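Local coordinates for protein Cas13d (uncultured Ruminococcus sp, PDB 6IV9) that binds CRISPR RNA and probably serves as a CRISPR effector whose two HEPN domains govern crRNA maturation and target RNA cleavage, at residues A[750-755]-A[895-900]; A[773-778]-A[818-823]. The protein carries 2 engineered substitutions. All coordinates share one frame; numbering follows the deposited sequence.

Contact 1 (A[750-755]-A[895-900]); sequences HCLERD and SPFGYN. With nucleotides of chain B.
Leu-752 of helix 713-760 reaches into segment 895-900 with both methyls, and here the packing is close. Its CD1 lies 3.6 Å from Pro-896 O and also meets Tyr-899 CE1. CD2 touches Pro-896 CB at 3.8 Å and approaches CE1 of Phe-897, whose side chain runs at about a right angle to the leucine. One turn along the helix, Tyr-899 OH donates a 2.6 Å hydrogen bond to Asp-755 OD2 on the anti side of the carboxylate. The phenol and carboxylate planes are 87° apart. The other oxygen, Asp-755 OD1, accepts from both NE (2.8 Å) and NH2 (2.9 Å) of Arg-754; with OD1 held by this salt bridge and OD2 by the phenol, the carboxylate is probably restricted in its rotation.

Phe-897 to Asn-900 form a type I beta turn that leads into helix 901-908, where Asn-900 is the N-cap and its OD1 accepts from Arg-903 N. On this side the contact is looser and is bridged by solvent: a water donates to Asp-755 OD2 (2.7 Å) and accepts from Asn-900 ND2, which also makes a weak 3.3 Å hydrogen bond to the phosphate oxygen OP1 of A26 in RNA chain B.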
loop_
_atom_site.group_PDB
_atom_site.type_symbol
_atom_site.label_atom_id
_atom_site.label_comp_id
_atom_site.label_asym_id
_atom_site.label_seq_id
_atom_site.Cartn_x
_atom_site.Cartn_y
_atom_site.Cartn_z
ATOM N N HIS A 750 -0.008 -14.283 -8.773
ATOM C CA HIS A 750 -1.098 -13.639 -9.539
ATOM C C HIS A 750 -0.692 -13.530 -11.013
ATOM O O HIS A 750 -1.481 -13.862 -11.855
ATOM C CB HIS A 750 -1.343 -12.246 -8.965
ATOM C CG HIS A 750 -2.057 -11.341 -9.902
ATOM N ND1 HIS A 750 -3.395 -11.386 -10.065
ATOM C CD2 HIS A 750 -1.613 -10.400 -10.747
ATOM C CE1 HIS A 750 -3.752 -10.508 -10.951
ATOM N NE2 HIS A 750 -2.690 -9.897 -11.382
ATOM N N CYS A 751 0.528 -13.083 -11.274
ATOM C CA CYS A 751 1.039 -12.922 -12.658
ATOM C C CYS A 751 1.171 -14.262 -13.385
ATOM O O CYS A 751 0.883 -14.298 -14.562
ATOM C CB CYS A 751 2.353 -12.179 -12.637
ATOM S SG CYS A 751 2.101 -10.460 -12.156
ATOM N N LEU A 752 1.642 -15.289 -12.687
ATOM C CA LEU A 752 1.788 -16.625 -13.307
ATOM C C LEU A 752 0.410 -17.137 -13.729
ATOM O O LEU A 752 0.286 -17.583 -14.833
ATOM C CB LEU A 752 2.419 -17.571 -12.289
ATOM C CG LEU A 752 2.432 -19.044 -12.679
ATOM C CD1 LEU A 752 3.183 -19.266 -13.970
ATOM C CD2 LEU A 752 3.020 -19.897 -11.577
ATOM N N GLU A 753 -0.588 -17.045 -12.859
ATOM C CA GLU A 753 -1.936 -17.515 -13.245
ATOM C C GLU A 753 -2.458 -16.678 -14.424
ATOM O O GLU A 753 -2.984 -17.234 -15.360
ATOM C CB GLU A 753 -2.897 -17.370 -12.069
ATOM C CG GLU A 753 -2.551 -18.214 -10.869
ATOM C CD GLU A 753 -3.639 -18.205 -9.809
ATOM O OE1 GLU A 753 -4.577 -17.447 -9.950
ATOM O OE2 GLU A 753 -3.535 -18.946 -8.862
ATOM N N ARG A 754 -2.295 -15.368 -14.354
ATOM C CA ARG A 754 -2.765 -14.468 -15.429
ATOM C C ARG A 754 -2.028 -14.768 -16.740
ATOM O O ARG A 754 -2.669 -14.897 -17.752
ATOM C CB ARG A 754 -2.453 -13.040 -14.983
ATOM C CG ARG A 754 -2.638 -11.972 -16.049
ATOM C CD ARG A 754 -1.897 -10.696 -15.715
ATOM N NE ARG A 754 -0.497 -10.783 -16.034
ATOM C CZ ARG A 754 0.414 -9.922 -15.651
ATOM N NH1 ARG A 754 0.062 -8.884 -14.931
ATOM N NH2 ARG A 754 1.672 -10.086 -15.992
ATOM N N ASP A 755 -0.710 -14.866 -16.680
ATOM C CA ASP A 755 0.155 -15.113 -17.861
ATOM C C ASP A 755 -0.143 -16.494 -18.453
ATOM O O ASP A 755 -0.212 -16.605 -19.651
ATOM C CB ASP A 755 1.622 -14.843 -17.533
ATOM C CG ASP A 755 1.912 -13.396 -17.162
ATOM O OD1 ASP A 755 1.136 -12.542 -17.529
ATOM O OD2 ASP A 755 2.908 -13.157 -16.523
ATOM N N SER A 895 11.084 -21.306 -9.828
ATOM C CA SER A 895 11.223 -21.739 -11.244
ATOM C C SER A 895 9.935 -21.484 -12.038
ATOM O O SER A 895 10.028 -21.154 -13.187
ATOM C CB SER A 895 11.742 -23.144 -11.387
ATOM O OG SER A 895 10.871 -24.078 -10.820
ATOM N N PRO A 896 8.730 -21.564 -11.454
ATOM C CA PRO A 896 7.505 -21.250 -12.180
ATOM C C PRO A 896 7.467 -19.799 -12.701
ATOM O O PRO A 896 6.774 -19.546 -13.617
ATOM C CB PRO A 896 6.416 -21.461 -11.125
ATOM C CG PRO A 896 6.997 -22.470 -10.196
ATOM C CD PRO A 896 8.461 -22.119 -10.148
ATOM N N PHE A 897 8.200 -18.904 -12.043
ATOM C CA PHE A 897 8.256 -17.456 -12.360
ATOM C C PHE A 897 9.391 -17.168 -13.334
ATOM O O PHE A 897 9.531 -16.059 -13.743
ATOM C CB PHE A 897 8.480 -16.649 -11.085
ATOM C CG PHE A 897 7.579 -17.038 -9.947
ATOM C CD1 PHE A 897 6.255 -17.349 -10.178
ATOM C CD2 PHE A 897 8.056 -17.113 -8.654
ATOM C CE1 PHE A 897 5.422 -17.714 -9.137
ATOM C CE2 PHE A 897 7.225 -17.477 -7.615
ATOM C CZ PHE A 897 5.914 -17.774 -7.862
ATOM N N GLY A 898 10.083 -18.215 -13.760
ATOM C CA GLY A 898 11.269 -18.115 -14.623
ATOM C C GLY A 898 11.008 -17.433 -15.950
ATOM O O GLY A 898 11.904 -16.820 -16.457
ATOM N N TYR A 899 9.795 -17.527 -16.467
ATOM C CA TYR A 899 9.439 -16.927 -17.775
ATOM C C TYR A 899 9.583 -15.399 -17.740
ATOM O O TYR A 899 9.688 -14.826 -18.793
ATOM C CB TYR A 899 8.064 -17.407 -18.217
ATOM C CG TYR A 899 6.970 -16.787 -17.407
ATOM C CD1 TYR A 899 6.618 -17.301 -16.178
ATOM C CD2 TYR A 899 6.330 -15.651 -17.848
ATOM C CE1 TYR A 899 5.627 -16.714 -15.421
ATOM C CE2 TYR A 899 5.337 -15.051 -17.110
ATOM C CZ TYR A 899 4.997 -15.578 -15.884
ATOM O OH TYR A 899 4.035 -14.990 -15.150
ATOM N N ASN A 900 9.428 -14.770 -16.582
ATOM C CA ASN A 900 9.670 -13.312 -16.449
ATOM C C ASN A 900 11.031 -13.210 -15.765
ATOM O O ASN A 900 11.092 -13.335 -14.561
ATOM C CB ASN A 900 8.566 -12.615 -15.661
ATOM C CG ASN A 900 8.691 -11.111 -15.697
ATOM O OD1 ASN A 900 9.708 -10.570 -15.336
ATOM N ND2 ASN A 900 7.662 -10.438 -16.149
ATOM P P A B 26 6.787 -6.322 -15.445
ATOM O OP1 A B 26 6.087 -7.621 -15.418
ATOM O OP2 A B 26 6.119 -5.019 -15.270
ATOM O "O5'" A B 26 7.873 -6.339 -14.276
ATOM C "C5'" A B 26 8.566 -7.513 -13.895
ATOM C "C4'" A B 26 9.488 -7.219 -12.744
ATOM O "O4'" A B 26 10.463 -6.252 -13.202
ATOM C "C3'" A B 26 8.919 -6.523 -11.506
ATOM O "O3'" A B 26 8.374 -7.459 -10.543
ATOM C "C2'" A B 26 10.144 -5.801 -10.915
ATOM O "O2'" A B 26 10.711 -6.464 -9.759
ATOM C "C1'" A B 26 11.147 -5.776 -12.083
ATOM N N9 A B 26 11.634 -4.430 -12.389
ATOM C C8 A B 26 10.940 -3.407 -12.985
ATOM N N7 A B 26 11.585 -2.268 -12.993
ATOM C C5 A B 26 12.805 -2.573 -12.408
ATOM C C6 A B 26 13.920 -1.792 -12.095
ATOM N N6 A B 26 14.045 -0.506 -12.437
ATOM N N1 A B 26 14.933 -2.382 -11.419
ATOM C C2 A B 26 14.825 -3.678 -11.123
ATOM N N3 A B 26 13.795 -4.500 -11.308
ATOM C C4 A B 26 12.840 -3.902 -12.022
HETATM O O HOH W 1 4.690 -11.236 -15.925
#

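Contact 2 (A[773-778]-A[818-823]). Engineered in segment 818-823: Ala-823 (natural residue Arg).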
loop_
_atom_site.group_PDB
_atom_site.type_symbol
_atom_site.label_atom_id
_atom_site.label_comp_id
_atom_site.label_asym_id
_atom_site.label_seq_id
_atom_site.Cartn_x
_atom_site.Cartn_y
_atom_site.Cartn_z
ATOM N N ASN A 773 -1.789 -28.508 -11.702
ATOM C CA ASN A 773 -1.197 -29.870 -11.775
ATOM C C ASN A 773 0.323 -29.746 -11.677
ATOM O O ASN A 773 0.938 -30.639 -11.151
ATOM C CB ASN A 773 -1.614 -30.616 -13.041
ATOM C CG ASN A 773 -3.071 -31.021 -13.046
ATOM O OD1 ASN A 773 -3.714 -31.060 -12.008
ATOM N ND2 ASN A 773 -3.606 -31.327 -14.211
ATOM N N ASP A 774 0.879 -28.719 -12.302
ATOM C CA ASP A 774 2.332 -28.461 -12.257
ATOM C C ASP A 774 2.536 -26.978 -12.537
ATOM O O ASP A 774 2.475 -26.603 -13.688
ATOM C CB ASP A 774 3.094 -29.337 -13.247
ATOM C CG ASP A 774 4.599 -29.277 -13.076
ATOM O OD1 ASP A 774 5.053 -28.442 -12.319
ATOM O OD2 ASP A 774 5.284 -30.061 -13.702
ATOM N N TYR A 775 2.884 -26.210 -11.511
ATOM C CA TYR A 775 3.080 -24.745 -11.634
ATOM C C TYR A 775 4.243 -24.414 -12.573
ATOM O O TYR A 775 4.248 -23.342 -13.121
ATOM C CB TYR A 775 3.239 -24.120 -10.253
ATOM C CG TYR A 775 1.942 -23.811 -9.563
ATOM C CD1 TYR A 775 1.253 -22.649 -9.826
ATOM C CD2 TYR A 775 1.398 -24.683 -8.649
ATOM C CE1 TYR A 775 0.062 -22.362 -9.192
ATOM C CE2 TYR A 775 0.208 -24.413 -8.005
ATOM C CZ TYR A 775 -0.462 -23.245 -8.273
ATOM O OH TYR A 775 -1.628 -22.972 -7.647
ATOM N N ARG A 776 5.161 -25.349 -12.774
ATOM C CA ARG A 776 6.363 -25.106 -13.607
ATOM C C ARG A 776 6.062 -25.177 -15.107
ATOM O O ARG A 776 6.943 -24.855 -15.867
ATOM C CB ARG A 776 7.459 -26.127 -13.294
ATOM C CG ARG A 776 7.824 -26.249 -11.827
ATOM C CD ARG A 776 8.715 -27.449 -11.589
ATOM N NE ARG A 776 8.046 -28.687 -11.926
ATOM C CZ ARG A 776 8.644 -29.750 -12.420
ATOM N NH1 ARG A 776 9.957 -29.819 -12.441
ATOM N NH2 ARG A 776 7.929 -30.745 -12.890
ATOM N N ILE A 777 4.842 -25.523 -15.488
ATOM C CA ILE A 777 4.524 -25.796 -16.919
ATOM C C ILE A 777 4.774 -24.593 -17.839
ATOM O O ILE A 777 5.208 -24.823 -18.953
ATOM C CB ILE A 777 3.107 -26.376 -17.059
ATOM C CG1 ILE A 777 2.827 -26.903 -18.466
ATOM C CG2 ILE A 777 2.060 -25.378 -16.628
ATOM C CD1 ILE A 777 3.736 -28.002 -18.903
ATOM N N LEU A 778 4.452 -23.376 -17.408
ATOM C CA LEU A 778 4.671 -22.220 -18.306
ATOM C C LEU A 778 6.162 -22.022 -18.582
ATOM O O LEU A 778 6.534 -21.944 -19.728
ATOM C CB LEU A 778 4.115 -20.987 -17.599
ATOM C CG LEU A 778 3.377 -19.970 -18.455
ATOM C CD1 LEU A 778 3.643 -18.565 -17.991
ATOM C CD2 LEU A 778 3.621 -20.139 -19.932
ATOM N N MET A 818 6.440 -29.618 -4.573
ATOM C CA MET A 818 7.024 -28.512 -3.781
ATOM C C MET A 818 6.508 -27.151 -4.279
ATOM O O MET A 818 6.351 -26.273 -3.473
ATOM C CB MET A 818 8.553 -28.572 -3.741
ATOM C CG MET A 818 9.242 -28.297 -5.041
ATOM S SD MET A 818 11.022 -28.190 -4.892
ATOM C CE MET A 818 11.377 -29.915 -4.590
ATOM N N THR A 819 6.348 -26.983 -5.586
ATOM C CA THR A 819 5.872 -25.686 -6.136
ATOM C C THR A 819 4.425 -25.430 -5.712
ATOM O O THR A 819 4.068 -24.279 -5.530
ATOM C CB THR A 819 6.207 -25.551 -7.623
ATOM O OG1 THR A 819 5.541 -26.606 -8.293
ATOM C CG2 THR A 819 7.689 -25.601 -7.898
ATOM N N ARG A 820 3.613 -26.479 -5.656
ATOM C CA ARG A 820 2.210 -26.334 -5.201
ATOM C C ARG A 820 2.200 -25.904 -3.731
ATOM O O ARG A 820 1.399 -25.073 -3.386
ATOM C CB ARG A 820 1.409 -27.619 -5.410
ATOM C CG ARG A 820 -0.032 -27.511 -4.950
ATOM C CD ARG A 820 -1.012 -28.404 -5.681
ATOM N NE ARG A 820 -0.565 -29.781 -5.655
ATOM C CZ ARG A 820 0.120 -30.377 -6.618
ATOM N NH1 ARG A 820 0.010 -29.980 -7.870
ATOM N NH2 ARG A 820 0.902 -31.392 -6.327
ATOM N N LYS A 821 3.061 -26.493 -2.910
ATOM C CA LYS A 821 3.125 -26.125 -1.476
ATOM C C LYS A 821 3.555 -24.666 -1.340
ATOM O O LYS A 821 3.014 -23.979 -0.511
ATOM C CB LYS A 821 4.086 -27.033 -0.709
ATOM C CG LYS A 821 3.620 -28.473 -0.590
ATOM C CD LYS A 821 4.328 -29.265 0.480
ATOM C CE LYS A 821 3.717 -30.630 0.704
ATOM N NZ LYS A 821 4.338 -31.315 1.859
ATOM N N TYR A 822 4.517 -24.254 -2.151
ATOM C CA TYR A 822 5.027 -22.863 -2.121
ATOM C C TYR A 822 3.887 -21.897 -2.449
ATOM O O TYR A 822 3.677 -20.959 -1.733
ATOM C CB TYR A 822 6.087 -22.750 -3.207
ATOM C CG TYR A 822 6.973 -21.537 -3.207
ATOM C CD1 TYR A 822 7.448 -20.975 -2.045
ATOM C CD2 TYR A 822 7.383 -20.988 -4.401
ATOM C CE1 TYR A 822 8.281 -19.870 -2.074
ATOM C CE2 TYR A 822 8.217 -19.894 -4.453
ATOM C CZ TYR A 822 8.679 -19.334 -3.283
ATOM O OH TYR A 822 9.506 -18.266 -3.344
ATOM N N ALA A 823 3.130 -22.197 -3.493
ATOM C CA ALA A 823 2.017 -21.318 -3.898
ATOM C C ALA A 823 0.999 -21.224 -2.763
ATOM O O ALA A 823 0.512 -20.147 -2.518
ATOM C CB ALA A 823 1.385 -21.842 -5.155
HETATM O O HOH W 2 2.627 -27.632 -9.082
#
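Several groups hold Thr-819 OG1, which faces Tyr-775 CB across the contact at 3.9 Å. It is hydrogen-bonded to the carbonyl of Asp-815 one turn back, and a water donates to it at 3.2 Å. The same water accepts from Tyr-775 N, so it links the helix to the backbone of the opposing turn. Beyond this water the Tyr-775 ring packs against helix 816-827, its CD2 and CE2 near Arg-820 CA, and Ala-823 CB stands over one face as a CH-pi contact, 4.2 Å from the centroid and 22° off the ring normal.

Ala-823 is an engineered replacement for arginine. The natural residue would begin an R-X4-H sequence, the signature of HEPN ribonucleases, so the contact probably includes the first position of one of the two HEPN motifs, here carrying the substitution.

The 773-778 segment is braced by its own charges. Asp-774 OD1 caps Arg-776 N (3.1 Å) in the turn before helix 777-788 and also accepts from Arg-776 NE, while OD2 takes NH2 at 2.9 Å in a side-on salt bridge. Arg-776 NH1 goes to Ile-811 O, and CG touches Thr-819 CG2 at 4.0 Å. An alanine in place of this arginine would probably leave the Asp-774 carboxylate without its charged mate and open a gap beside the threonine methyl. On the more exposed side, Arg-820 NH1 bonds to Lys-772 O and, weakly (3.5 Å), to Asn-773 O.

Following the chain, helix 713-760 first supplies residues 750-755. The chain then turns into 773-778, at the start of helix 777-788, and contact 2 closes a loop of 39 intervening residues, mostly helical, when 818-823 of helix 816-827 returns to it. Contact 1 closes later and wider: 139 residues separate its segments, and contact 2 falls wholly within that span, so the two loops nest and do not cross. Their centres are about 10 Å apart and they touch directly, with Tyr-775 CD1 3.7 Å from Leu-752 CD2 and Pro-896 CB against Tyr-775 O. Together they tie helices 713-760, 777-788 and 816-827 to the turn preceding helix 901-908.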